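Local coordinates for 1-acyl-sn-glycerol-3-phosphate acyltransferase (PDB 5KYM), which catalyses the transfer of a fatty acyl chain to 1-acyl-sn-glycerol 3-phosphate (lysophosphatidic acid) at the membrane, yielding phosphatidic acid, at residues 65-70 against 208-213; 78-83 against 95-100; 84-89 against 189-194; 140-145 against 177-182; 170-175 against 221-226. All blocks are in the same frame, centred on the assembly; numbering follows the deposited sequence.

Contact 1 (65-70 against 208-213); sequences VVEGSE and FLKIHE
V65, V66 and E67 pair with F208, L209 and K210 as parallel strands, their short axes 13° apart. Three backbone hydrogen bonds hold them: L209 N to V65 O (3.0 Å), E67 N to L209 O (3.0 Å) and I211 N to E67 O (2.8 Å). L209 thus uses both its N-H and its C=O on the residues flanking V66, the parallel pattern. G68 ends the pairing at positive phi, with its CA 3.4 Å from I211 O; a side chain at this point would run into that oxygen, which suits glycine.

The apolar contacts divide between the two faces. On one, V66 CG1 meets I211 CD1 at 3.9 Å, and V66 and L209 are covered by F96. On the other, V65 CB lies 3.9 Å from F208 CD2, and L241 of helix 223-243 packs on F208.

The charged pair on this second face touches through its carbon chains, E67 CD and K210 CD being 3.7 Å apart. Their charged ends, OE1 and NZ, stay beyond salt-bridge range; E67 OE2 pairs instead with R244, and K210 NZ with E240. An alanine in place of E67 would probably leave R244 without this carboxylate and uncover the K210 chain.

Beta-branched V65, V66 and I211 suit these extended positions, and the pairing joins 64-67, an outermost strand within this chain, to the mixed sheet of the acyltransferase alpha-beta fold.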
# COMPACT_ATOMS: atom_id res chain seq x y z
N VAL A 65 -1.82 12.83 6.31
CA VAL A 65 -3.15 13.49 6.34
C VAL A 65 -4.00 12.82 5.30
O VAL A 65 -3.63 12.75 4.15
CB VAL A 65 -3.05 15.00 5.98
CG1 VAL A 65 -4.38 15.66 5.85
CG2 VAL A 65 -2.24 15.73 7.00
N VAL A 66 -5.17 12.36 5.75
CA VAL A 66 -6.04 11.46 4.98
C VAL A 66 -7.37 12.12 4.70
O VAL A 66 -8.03 12.59 5.60
CB VAL A 66 -6.34 10.18 5.75
CG1 VAL A 66 -6.86 9.14 4.80
CG2 VAL A 66 -5.07 9.65 6.37
N GLU A 67 -7.79 12.14 3.47
CA GLU A 67 -9.17 12.47 3.26
C GLU A 67 -9.85 11.40 2.47
O GLU A 67 -9.27 10.70 1.66
CB GLU A 67 -9.25 13.82 2.65
CG GLU A 67 -8.69 13.87 1.29
CD GLU A 67 -8.90 15.19 0.66
OE1 GLU A 67 -10.08 15.49 0.28
OE2 GLU A 67 -7.86 15.89 0.56
N GLY A 68 -11.14 11.26 2.73
CA GLY A 68 -12.00 10.27 2.09
C GLY A 68 -11.97 8.92 2.75
O GLY A 68 -12.26 7.93 2.11
N SER A 69 -11.64 8.86 4.03
CA SER A 69 -11.78 7.64 4.82
C SER A 69 -13.17 7.05 4.73
O SER A 69 -13.35 5.84 4.56
CB SER A 69 -11.44 7.88 6.27
OG SER A 69 -10.12 8.40 6.33
N GLU A 70 -14.16 7.93 4.75
CA GLU A 70 -15.57 7.54 4.54
C GLU A 70 -15.86 6.71 3.26
O GLU A 70 -16.82 6.03 3.20
CB GLU A 70 -16.48 8.78 4.63
CG GLU A 70 -16.43 9.75 3.43
CD GLU A 70 -15.28 10.81 3.40
OE1 GLU A 70 -14.49 10.98 4.40
OE2 GLU A 70 -15.25 11.49 2.34
N PHE A 208 0.35 13.25 2.10
CA PHE A 208 -1.10 13.36 1.92
C PHE A 208 -1.63 12.17 1.16
O PHE A 208 -1.00 11.66 0.27
CB PHE A 208 -1.43 14.58 1.09
CG PHE A 208 -0.99 15.84 1.70
CD1 PHE A 208 0.30 16.29 1.52
CD2 PHE A 208 -1.86 16.54 2.55
CE1 PHE A 208 0.69 17.49 2.12
CE2 PHE A 208 -1.47 17.72 3.16
CZ PHE A 208 -0.19 18.21 2.94
N LEU A 209 -2.85 11.83 1.42
CA LEU A 209 -3.47 10.62 0.91
C LEU A 209 -4.89 11.01 0.64
O LEU A 209 -5.55 11.54 1.52
CB LEU A 209 -3.41 9.59 2.03
CG LEU A 209 -3.34 8.16 1.63
CD1 LEU A 209 -3.41 7.32 2.90
CD2 LEU A 209 -4.53 7.89 0.76
N LYS A 210 -5.36 10.82 -0.57
CA LYS A 210 -6.78 11.07 -0.89
C LYS A 210 -7.48 9.79 -1.41
O LYS A 210 -7.16 9.27 -2.48
CB LYS A 210 -6.92 12.22 -1.88
CG LYS A 210 -8.36 12.48 -2.30
CD LYS A 210 -8.58 13.89 -2.78
CE LYS A 210 -9.96 13.98 -3.40
NZ LYS A 210 -10.16 15.38 -3.80
N ILE A 211 -8.45 9.34 -0.63
CA ILE A 211 -9.26 8.19 -0.93
C ILE A 211 -10.53 8.65 -1.66
O ILE A 211 -11.27 9.46 -1.16
CB ILE A 211 -9.62 7.47 0.36
CG1 ILE A 211 -8.36 7.19 1.20
CG2 ILE A 211 -10.18 6.10 0.01
CD1 ILE A 211 -8.61 6.49 2.54
N HIS A 212 -10.77 8.11 -2.84
CA HIS A 212 -11.83 8.48 -3.74
C HIS A 212 -13.00 7.49 -3.66
O HIS A 212 -12.91 6.47 -3.01
CB HIS A 212 -11.28 8.41 -5.15
CG HIS A 212 -10.14 9.35 -5.42
ND1 HIS A 212 -10.28 10.71 -5.41
CD2 HIS A 212 -8.85 9.11 -5.74
CE1 HIS A 212 -9.12 11.27 -5.69
NE2 HIS A 212 -8.24 10.32 -5.90
N GLU A 213 -14.11 7.82 -4.32
CA GLU A 213 -15.32 6.96 -4.32
C GLU A 213 -15.10 5.65 -5.07
O GLU A 213 -14.65 5.67 -6.25
CB GLU A 213 -16.52 7.65 -4.97
CG GLU A 213 -17.19 8.73 -4.16
CD GLU A 213 -17.88 9.64 -5.12
OE1 GLU A 213 -18.81 9.24 -5.90
OE2 GLU A 213 -17.38 10.77 -5.15

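Contact 2 (78-83 against 95-100); sequences FIVVAN and GFVATG
V97 meets V80 first, methyl against methyl, in the loop that follows helix 89-96 and turns back over the sheet. Its CG1 is anti to the backbone N (chi1 -180°) and comes 4.0 Å from V80 CG2, the two side chains crossing at a slant. The other branch, CG2, belongs to the same apolar layer, in which V97 also touches L184, L209 and I211 of the neighbouring strands. V97 O lies near the F78 ring plane at the CZ edge, a loose approach. A beta-branched residue suits this place because it offers two methyls to several strands at once.

The strand 79-82, the loop after it and helix 89-96 form one beta-alpha unit of the acyltransferase alpha-beta fold, and V97 and A98 bring its far end back over V80, which lies in the interior of the sheet.

A98 follows, and its one methyl serves two partners. CB sits at the edge of the F78 ring, near its plane, 3.7 Å from CE1 and 3.8 Å from CZ; a side chain as small as alanine's suits so near an approach to the ring. It also reaches V80 CG2 at 4.2 Å, and that methyl itself lies in plane at the ring edge. A98 is buried, and the F78 ring packs further on L184, I72 and P73.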
# COMPACT_ATOMS: atom_id res chain seq x y z
N PHE A 78 -11.97 -5.16 -1.59
CA PHE A 78 -11.85 -4.19 -2.68
C PHE A 78 -10.43 -4.26 -3.26
O PHE A 78 -9.59 -5.01 -2.76
CB PHE A 78 -12.26 -2.77 -2.23
CG PHE A 78 -11.71 -2.36 -0.92
CD1 PHE A 78 -10.40 -1.89 -0.82
CD2 PHE A 78 -12.46 -2.46 0.25
CE1 PHE A 78 -9.86 -1.54 0.45
CE2 PHE A 78 -11.94 -2.07 1.48
CZ PHE A 78 -10.64 -1.61 1.59
N ILE A 79 -10.19 -3.53 -4.36
CA ILE A 79 -8.87 -3.44 -4.93
C ILE A 79 -8.43 -2.00 -4.86
O ILE A 79 -8.97 -1.18 -5.57
CB ILE A 79 -8.83 -3.87 -6.38
CG1 ILE A 79 -9.36 -5.26 -6.54
CG2 ILE A 79 -7.38 -3.84 -6.87
CD1 ILE A 79 -9.77 -5.53 -7.98
N VAL A 80 -7.43 -1.69 -4.01
CA VAL A 80 -6.90 -0.31 -3.87
C VAL A 80 -6.07 -0.10 -5.09
O VAL A 80 -5.25 -0.91 -5.43
CB VAL A 80 -6.09 -0.09 -2.56
CG1 VAL A 80 -5.60 1.35 -2.48
CG2 VAL A 80 -6.94 -0.36 -1.35
N VAL A 81 -6.34 0.97 -5.80
CA VAL A 81 -5.58 1.31 -6.93
C VAL A 81 -4.98 2.68 -6.69
O VAL A 81 -5.69 3.67 -6.54
CB VAL A 81 -6.40 1.19 -8.21
CG1 VAL A 81 -5.69 1.81 -9.43
CG2 VAL A 81 -6.71 -0.29 -8.45
N ALA A 82 -3.65 2.71 -6.64
CA ALA A 82 -2.94 3.91 -6.23
C ALA A 82 -1.81 4.20 -7.18
O ALA A 82 -1.25 3.27 -7.76
CB ALA A 82 -2.42 3.74 -4.80
N ASN A 83 -1.46 5.50 -7.32
CA ASN A 83 -0.14 5.91 -7.87
C ASN A 83 0.98 5.46 -6.91
O ASN A 83 0.77 5.24 -5.70
CB ASN A 83 -0.05 7.40 -8.15
CG ASN A 83 -0.14 8.23 -6.90
OD1 ASN A 83 -1.12 8.14 -6.18
ND2 ASN A 83 0.84 9.08 -6.63
N GLY A 95 -1.45 1.40 6.75
CA GLY A 95 -1.80 2.11 7.96
C GLY A 95 -2.98 3.05 7.87
O GLY A 95 -3.56 3.40 8.89
N PHE A 96 -3.37 3.44 6.67
CA PHE A 96 -4.37 4.48 6.51
C PHE A 96 -5.48 4.18 5.53
O PHE A 96 -6.33 5.03 5.32
CB PHE A 96 -3.65 5.76 6.06
CG PHE A 96 -2.74 6.34 7.10
CD1 PHE A 96 -3.23 7.17 8.08
CD2 PHE A 96 -1.42 6.06 7.08
CE1 PHE A 96 -2.43 7.70 9.03
CE2 PHE A 96 -0.59 6.61 8.04
CZ PHE A 96 -1.10 7.45 8.99
N VAL A 97 -5.48 3.01 4.91
CA VAL A 97 -6.55 2.66 3.95
C VAL A 97 -7.01 1.22 4.15
O VAL A 97 -8.20 0.98 4.32
CB VAL A 97 -6.05 2.82 2.52
CG1 VAL A 97 -7.14 2.48 1.52
CG2 VAL A 97 -5.41 4.19 2.32
N ALA A 98 -6.08 0.27 4.15
CA ALA A 98 -6.42 -1.13 4.09
C ALA A 98 -5.25 -2.07 4.36
O ALA A 98 -4.18 -1.85 3.85
CB ALA A 98 -6.97 -1.38 2.70
N THR A 99 -5.48 -3.12 5.13
CA THR A 99 -4.45 -4.09 5.36
C THR A 99 -4.70 -5.28 4.51
O THR A 99 -5.00 -6.39 5.02
CB THR A 99 -4.31 -4.52 6.81
OG1 THR A 99 -5.53 -5.03 7.33
CG2 THR A 99 -3.96 -3.38 7.62
N GLY A 100 -4.44 -5.07 3.22
CA GLY A 100 -4.58 -6.09 2.19
C GLY A 100 -3.31 -6.70 1.61
O GLY A 100 -2.17 -6.28 1.87

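Contact 3 (84-89 against 189-194)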
# COMPACT_ATOMS: atom_id res chain seq x y z
N HIS A 84 2.17 5.31 -7.49
CA HIS A 84 3.31 4.70 -6.77
C HIS A 84 4.55 5.55 -6.90
O HIS A 84 4.99 5.86 -8.03
CB HIS A 84 3.60 3.35 -7.40
CG HIS A 84 4.40 2.45 -6.53
ND1 HIS A 84 4.51 2.62 -5.18
CD2 HIS A 84 5.12 1.35 -6.84
CE1 HIS A 84 5.23 1.65 -4.68
NE2 HIS A 84 5.63 0.87 -5.67
N GLN A 85 5.09 5.99 -5.78
CA GLN A 85 6.21 6.94 -5.85
C GLN A 85 7.19 6.81 -4.69
O GLN A 85 7.99 7.71 -4.47
CB GLN A 85 5.64 8.38 -5.95
CG GLN A 85 5.01 8.92 -4.65
CD GLN A 85 4.55 10.35 -4.76
OE1 GLN A 85 4.48 11.05 -3.75
NE2 GLN A 85 4.25 10.81 -5.98
N SER A 86 7.14 5.69 -3.96
CA SER A 86 8.05 5.43 -2.85
C SER A 86 7.92 4.03 -2.31
O SER A 86 6.86 3.45 -2.39
CB SER A 86 7.79 6.45 -1.74
OG SER A 86 8.60 6.14 -0.64
N LEU A 87 8.95 3.49 -1.69
CA LEU A 87 8.73 2.25 -0.89
C LEU A 87 7.70 2.47 0.20
O LEU A 87 6.97 1.57 0.51
CB LEU A 87 10.00 1.73 -0.21
CG LEU A 87 11.11 1.24 -1.18
CD1 LEU A 87 12.28 0.77 -0.30
CD2 LEU A 87 10.72 0.18 -2.25
N MET A 88 7.65 3.67 0.77
CA MET A 88 6.77 3.94 1.85
C MET A 88 5.28 3.86 1.46
O MET A 88 4.40 3.84 2.35
CB MET A 88 7.09 5.31 2.47
CG MET A 88 8.44 5.41 3.16
SD MET A 88 8.81 4.10 4.36
CE MET A 88 7.64 4.64 5.65
N ASP A 89 4.96 3.80 0.17
CA ASP A 89 3.57 3.68 -0.22
C ASP A 89 2.84 2.47 0.42
O ASP A 89 1.73 2.58 0.86
CB ASP A 89 3.43 3.67 -1.73
CG ASP A 89 3.88 4.95 -2.38
OD1 ASP A 89 3.92 6.01 -1.71
OD2 ASP A 89 4.17 4.85 -3.60
N TRP A 189 0.46 11.69 -2.30
CA TRP A 189 1.45 12.69 -2.57
C TRP A 189 2.33 13.01 -1.40
O TRP A 189 1.83 13.30 -0.36
CB TRP A 189 0.79 13.97 -2.95
CG TRP A 189 1.84 14.98 -3.38
CD1 TRP A 189 2.18 16.10 -2.77
CD2 TRP A 189 2.66 14.88 -4.54
NE1 TRP A 189 3.17 16.74 -3.47
CE2 TRP A 189 3.50 15.99 -4.56
CE3 TRP A 189 2.77 13.92 -5.56
CZ2 TRP A 189 4.45 16.19 -5.53
CZ3 TRP A 189 3.72 14.11 -6.53
CH2 TRP A 189 4.56 15.24 -6.51
N GLY A 190 3.64 13.01 -1.61
CA GLY A 190 4.64 13.28 -0.56
C GLY A 190 5.56 12.13 -0.11
O GLY A 190 6.59 12.37 0.47
N THR A 191 5.20 10.89 -0.35
CA THR A 191 6.05 9.82 -0.01
C THR A 191 7.27 9.88 -0.93
O THR A 191 8.36 9.43 -0.54
CB THR A 191 5.37 8.45 -0.14
OG1 THR A 191 4.83 8.26 -1.46
CG2 THR A 191 4.32 8.32 0.83
N TYR A 192 7.11 10.42 -2.13
CA TYR A 192 8.27 10.64 -3.01
C TYR A 192 9.36 11.60 -2.45
O TYR A 192 10.53 11.36 -2.65
CB TYR A 192 7.81 11.05 -4.43
CG TYR A 192 8.91 11.62 -5.26
CD1 TYR A 192 9.83 10.78 -5.90
CD2 TYR A 192 9.08 12.97 -5.38
CE1 TYR A 192 10.90 11.29 -6.64
CE2 TYR A 192 10.12 13.49 -6.17
CZ TYR A 192 11.00 12.62 -6.79
OH TYR A 192 12.01 13.09 -7.55
N HIS A 193 8.96 12.66 -1.75
CA HIS A 193 9.93 13.55 -1.12
C HIS A 193 10.52 12.90 0.11
O HIS A 193 11.59 13.26 0.52
CB HIS A 193 9.32 14.90 -0.79
CG HIS A 193 8.45 15.45 -1.89
ND1 HIS A 193 8.81 15.40 -3.22
CD2 HIS A 193 7.19 15.97 -1.86
CE1 HIS A 193 7.84 15.89 -3.97
NE2 HIS A 193 6.84 16.24 -3.17
N LEU A 194 9.84 11.92 0.67
CA LEU A 194 10.25 11.20 1.87
C LEU A 194 11.38 10.22 1.56
O LEU A 194 12.45 10.27 2.19
CB LEU A 194 9.03 10.47 2.41
CG LEU A 194 8.91 10.02 3.85
CD1 LEU A 194 9.64 10.93 4.81
CD2 LEU A 194 7.45 10.04 4.27
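Q85 reaches the start of helix 191-194 with its side-chain amide, and polar bonds dominate the contact. Q85 OE1 accepts two backbone N-H groups: G190 N at 3.0 Å, nearly along the C=O axis, and Y192 N at 3.2 Å, above the carbonyl plane. Together they hold the carbonyl oxygen and identify which end of the amide faces the helix start. G190, at the N-cap position with positive phi, has a conformation that calls for glycine. T191 OG1 points at D89 OD1, but that separation is modelled too short to be trusted.

Within 84-89 the D89 carboxylate gathers the loop. OD2 accepts from H84 ND1 (2.8 Å) on its anti lone pair and from Q85 N (2.6 Å) on its syn one. S86 and D89 form a capping box at the start of helix 89-96: S86 OG takes M88 N at 3.0 Å, and S86 N bonds weakly to D89 OD2. S86 OG bonds also to I195 O.

Van der Waals contacts complete the site. The flat of the Q85 amide is turned 65° from the W189 ring, with Q85 NE2 3.4 Å from W189 CZ3. Q85 CD lies 3.4 Å from Y192 CB. Separately, M88 CB meets the T191 methyl.

H84 and D89, four residues between them, are the HX4D motif of this acyltransferase family, whose histidine and aspartate are generally regarded as catalytic; the N-terminal end of helix 191-194, with G190, holds the loop between the two through Q85.

Contact 4 (140-145 against 177-182); sequences EAIEKL and VKTGVP
T179 CG2 fits between I142 and L145 on helix 137-147 and makes the more enclosed part of this contact, with two partners. The methyl is 3.8 Å from I142 CG2 and equally 3.8 Å from L145 CB. Beside it, L145 CD2 touches V181 CG1 at 3.8 Å, the two side chains at about a right angle. L145 and V181 are both buried, and both also pack on I79 of the sheet, so branched apolar residues suit this side.

The T179 hydroxyl instead serves its own backbone. OG1 stands between the backbone N and the carbonyl carbon (chi1 64°) and accepts from V181 N at 3.2 Å, nearly straight at 170°: an ST turn. The same oxygen bonds to I175 O, one turn back in helix 174-177. G180 takes the positive phi that follows the helix, which favours glycine. An alanine in place of T179 would probably open a gap between I142 and L145 and leave V181 N without its side-chain acceptor.

Toward solvent the contact thins to the carbon chain of a lysine. I142 CD1 lies 3.7 Å from K178 CB and 3.8 Å from K178 CD, while the chain bends at its last torsion and carries NZ away from the helix. K178 is exposed, and its long chain can cover the isoleucine tip while its amine probably stays in solvent.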
# COMPACT_ATOMS: atom_id res chain seq x y z
N GLU A 140 -3.72 -16.27 -8.87
CA GLU A 140 -3.89 -16.31 -7.38
C GLU A 140 -4.61 -15.07 -6.86
O GLU A 140 -5.49 -15.17 -5.98
CB GLU A 140 -2.59 -16.34 -6.58
CG GLU A 140 -1.53 -17.34 -6.94
CD GLU A 140 -0.20 -16.91 -6.33
OE1 GLU A 140 -0.20 -16.67 -5.10
OE2 GLU A 140 0.82 -16.78 -7.08
N ALA A 141 -4.21 -13.91 -7.38
CA ALA A 141 -4.86 -12.65 -7.09
C ALA A 141 -6.35 -12.77 -7.38
O ALA A 141 -7.17 -12.54 -6.49
CB ALA A 141 -4.24 -11.54 -7.92
N ILE A 142 -6.70 -13.19 -8.59
CA ILE A 142 -8.10 -13.41 -8.98
C ILE A 142 -8.78 -14.36 -8.00
O ILE A 142 -9.92 -14.13 -7.54
CB ILE A 142 -8.25 -13.97 -10.40
CG1 ILE A 142 -7.84 -12.93 -11.44
CG2 ILE A 142 -9.71 -14.33 -10.66
CD1 ILE A 142 -8.34 -13.17 -12.86
N GLU A 143 -8.07 -15.45 -7.68
CA GLU A 143 -8.59 -16.50 -6.82
C GLU A 143 -8.78 -15.99 -5.39
O GLU A 143 -9.90 -16.05 -4.85
CB GLU A 143 -7.73 -17.77 -6.93
CG GLU A 143 -7.81 -18.57 -8.26
CD GLU A 143 -9.20 -18.59 -8.97
OE1 GLU A 143 -10.11 -19.11 -8.27
OE2 GLU A 143 -9.33 -18.11 -10.19
N LYS A 144 -7.71 -15.45 -4.81
CA LYS A 144 -7.80 -14.71 -3.54
C LYS A 144 -8.91 -13.66 -3.48
O LYS A 144 -9.64 -13.59 -2.48
CB LYS A 144 -6.47 -14.03 -3.19
CG LYS A 144 -5.47 -15.02 -2.69
CD LYS A 144 -4.02 -14.55 -2.68
CE LYS A 144 -3.19 -15.68 -2.06
NZ LYS A 144 -1.73 -15.47 -2.16
N LEU A 145 -9.06 -12.86 -4.54
CA LEU A 145 -10.14 -11.89 -4.60
C LEU A 145 -11.49 -12.53 -4.45
O LEU A 145 -12.30 -12.05 -3.63
CB LEU A 145 -10.10 -11.04 -5.85
CG LEU A 145 -9.13 -9.85 -5.68
CD1 LEU A 145 -8.61 -9.40 -7.05
CD2 LEU A 145 -9.70 -8.69 -4.92
N VAL A 177 -11.86 -6.28 -13.53
CA VAL A 177 -12.73 -6.77 -14.60
C VAL A 177 -13.14 -8.20 -14.44
O VAL A 177 -14.30 -8.48 -14.53
CB VAL A 177 -12.11 -6.51 -15.99
CG1 VAL A 177 -12.39 -7.62 -16.94
CG2 VAL A 177 -12.68 -5.23 -16.50
N LYS A 178 -12.19 -9.07 -14.17
CA LYS A 178 -12.42 -10.55 -14.09
C LYS A 178 -12.94 -11.05 -12.75
O LYS A 178 -13.21 -12.23 -12.62
CB LYS A 178 -11.13 -11.36 -14.45
CG LYS A 178 -10.91 -11.51 -15.94
CD LYS A 178 -9.61 -12.24 -16.27
CE LYS A 178 -9.42 -12.40 -17.78
NZ LYS A 178 -10.63 -12.90 -18.52
N THR A 179 -13.02 -10.20 -11.73
CA THR A 179 -13.55 -10.59 -10.42
C THR A 179 -14.79 -9.85 -10.05
O THR A 179 -15.48 -10.28 -9.12
CB THR A 179 -12.54 -10.33 -9.26
OG1 THR A 179 -12.26 -8.92 -9.10
CG2 THR A 179 -11.25 -11.06 -9.52
N GLY A 180 -15.05 -8.71 -10.70
CA GLY A 180 -16.11 -7.83 -10.28
C GLY A 180 -16.03 -7.19 -8.90
O GLY A 180 -17.02 -6.59 -8.45
N VAL A 181 -14.86 -7.23 -8.24
CA VAL A 181 -14.74 -6.52 -6.93
C VAL A 181 -14.49 -5.01 -7.18
O VAL A 181 -13.86 -4.63 -8.18
CB VAL A 181 -13.74 -7.14 -5.88
CG1 VAL A 181 -13.19 -8.52 -6.30
CG2 VAL A 181 -12.60 -6.19 -5.55
N PRO A 182 -14.98 -4.16 -6.28
CA PRO A 182 -14.83 -2.73 -6.46
C PRO A 182 -13.41 -2.22 -6.29
O PRO A 182 -12.68 -2.66 -5.41
CB PRO A 182 -15.73 -2.10 -5.39
CG PRO A 182 -16.21 -3.22 -4.53
CD PRO A 182 -15.72 -4.51 -5.06

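Contact 5 (170-175 against 221-226)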
# COMPACT_ATOMS: atom_id res chain seq x y z
N LYS A 170 -1.12 -1.44 -19.76
CA LYS A 170 -2.27 -2.12 -20.40
C LYS A 170 -2.55 -3.43 -19.65
O LYS A 170 -1.65 -4.10 -19.20
CB LYS A 170 -1.98 -2.35 -21.92
CG LYS A 170 -3.00 -3.14 -22.76
CD LYS A 170 -2.29 -4.20 -23.63
CE LYS A 170 -3.06 -4.63 -24.88
NZ LYS A 170 -4.44 -5.05 -24.54
N ASP A 171 -3.81 -3.75 -19.53
CA ASP A 171 -4.33 -4.90 -18.75
C ASP A 171 -4.07 -4.81 -17.25
O ASP A 171 -4.22 -5.82 -16.56
CB ASP A 171 -3.87 -6.27 -19.31
CG ASP A 171 -4.31 -6.51 -20.78
OD1 ASP A 171 -5.41 -6.06 -21.23
OD2 ASP A 171 -3.55 -7.20 -21.51
N SER A 172 -3.74 -3.62 -16.72
CA SER A 172 -3.40 -3.49 -15.29
C SER A 172 -4.64 -3.68 -14.41
O SER A 172 -4.60 -4.39 -13.41
CB SER A 172 -2.65 -2.21 -15.00
OG SER A 172 -3.32 -1.03 -15.41
N LEU A 173 -5.77 -3.12 -14.84
CA LEU A 173 -7.05 -3.37 -14.15
C LEU A 173 -7.80 -4.67 -14.45
O LEU A 173 -8.84 -4.93 -13.89
CB LEU A 173 -8.00 -2.16 -14.26
CG LEU A 173 -7.57 -1.27 -13.09
CD1 LEU A 173 -6.90 -0.07 -13.68
CD2 LEU A 173 -8.70 -0.95 -12.14
N MET A 174 -7.22 -5.54 -15.23
CA MET A 174 -7.84 -6.83 -15.45
C MET A 174 -8.22 -7.54 -14.14
O MET A 174 -9.25 -8.21 -14.14
CB MET A 174 -6.95 -7.73 -16.32
CG MET A 174 -7.73 -8.87 -16.96
SD MET A 174 -9.14 -8.36 -18.00
CE MET A 174 -8.34 -7.49 -19.37
N ILE A 175 -7.53 -7.36 -13.01
CA ILE A 175 -8.00 -8.14 -11.84
C ILE A 175 -9.37 -7.71 -11.35
O ILE A 175 -10.10 -8.51 -10.80
CB ILE A 175 -7.02 -8.25 -10.66
CG1 ILE A 175 -6.89 -6.97 -9.94
CG2 ILE A 175 -5.64 -8.70 -11.10
CD1 ILE A 175 -6.08 -7.16 -8.70
N SER A 221 -17.73 -1.10 -20.38
CA SER A 221 -17.61 -2.05 -21.49
C SER A 221 -16.33 -2.83 -21.60
O SER A 221 -16.39 -3.86 -22.20
CB SER A 221 -17.83 -1.40 -22.81
OG SER A 221 -17.99 -0.00 -22.68
N SER A 222 -15.22 -2.40 -21.00
CA SER A 222 -13.94 -3.16 -21.00
C SER A 222 -12.98 -2.79 -19.92
O SER A 222 -13.12 -1.79 -19.29
CB SER A 222 -13.19 -2.92 -22.29
OG SER A 222 -12.82 -1.56 -22.42
N GLU A 223 -11.95 -3.61 -19.76
CA GLU A 223 -10.80 -3.33 -18.88
C GLU A 223 -10.17 -2.03 -19.22
O GLU A 223 -9.78 -1.28 -18.33
CB GLU A 223 -9.72 -4.41 -19.03
CG GLU A 223 -8.52 -4.22 -18.09
CD GLU A 223 -7.46 -3.23 -18.57
OE1 GLU A 223 -7.53 -2.87 -19.78
OE2 GLU A 223 -6.56 -2.84 -17.77
N GLU A 224 -10.02 -1.78 -20.51
CA GLU A 224 -9.38 -0.58 -21.00
C GLU A 224 -10.14 0.70 -20.67
O GLU A 224 -9.51 1.73 -20.56
CB GLU A 224 -9.18 -0.69 -22.51
CG GLU A 224 -8.08 0.16 -23.09
CD GLU A 224 -8.56 0.91 -24.31
OE1 GLU A 224 -8.43 0.36 -25.43
OE2 GLU A 224 -9.15 2.03 -24.10
N GLU A 225 -11.45 0.64 -20.50
CA GLU A 225 -12.28 1.82 -20.27
C GLU A 225 -12.31 2.17 -18.78
O GLU A 225 -12.37 3.34 -18.39
CB GLU A 225 -13.69 1.59 -20.81
CG GLU A 225 -14.64 2.79 -20.70
CD GLU A 225 -16.11 2.41 -20.90
OE1 GLU A 225 -16.32 1.85 -22.00
OE2 GLU A 225 -17.03 2.68 -20.03
N LEU A 226 -12.31 1.14 -17.96
CA LEU A 226 -12.22 1.23 -16.48
C LEU A 226 -10.91 1.83 -16.06
O LEU A 226 -10.85 2.70 -15.17
CB LEU A 226 -12.35 -0.20 -15.87
CG LEU A 226 -12.02 -0.42 -14.40
CD1 LEU A 226 -12.91 0.35 -13.46
CD2 LEU A 226 -12.15 -1.89 -14.09
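At the N-terminal end of helix 223-243, E223 reaches into the turn 171-174 that leads into helix 174-177. Its CG is anti to the backbone N (chi1 -177°), and a bend at the next torsion (chi2 -83°) lays the carboxylate against the turn. OE2 accepts a weak hydrogen bond from L173 N at 3.0 Å. S172 N is close too, at 3.1 Å, but its angle is poor. The other oxygen, OE1, forms a salt bridge with R227, one turn along the same helix; that charge probably eases the approach of D171 OD1, 4.1 Å away, as may K170, whose NZ pairs with D171.

Van der Waals contacts lie beside it. M174, bent at chi2 and chi3, packs on the carbon stem of E223, bringing CE to 3.4 Å from E223 CB and crossing it at about a right angle. L173 CD2 meets L226 CG at 4.1 Å, leucines suiting this buried side. D171 O accepts from M174 N as the turn closes.

S222 is the N-cap of helix 223-243, its OG accepting weakly from E225 N. Two helix N termini thus meet, a glutamate from the first turn of one accepting from the turn that starts the other.

Strand 64-67 opens contact 1, the longest closure, which encloses contacts 2, 3 and 4 along the chain: its partner 207-211 comes after both segments of each in sequence. Contact 2 closes a short beta-alpha unit from strand 79-82. Its span is crossed by contact 3, which starts in the loop at 84-89 and ends at 189-194, beginning on the last residue of strand 183-189. Contact 4 lies wholly within contact 3 and ties helix 137-147 to the turn before that strand. Contact 5 opens at 170-175 and crosses contacts 4, 3 and 1, carrying the C-terminal helix back to helix 174-177. Contacts 1 and 2 meet around F96 and L209, contacts 4 and 5 around V177.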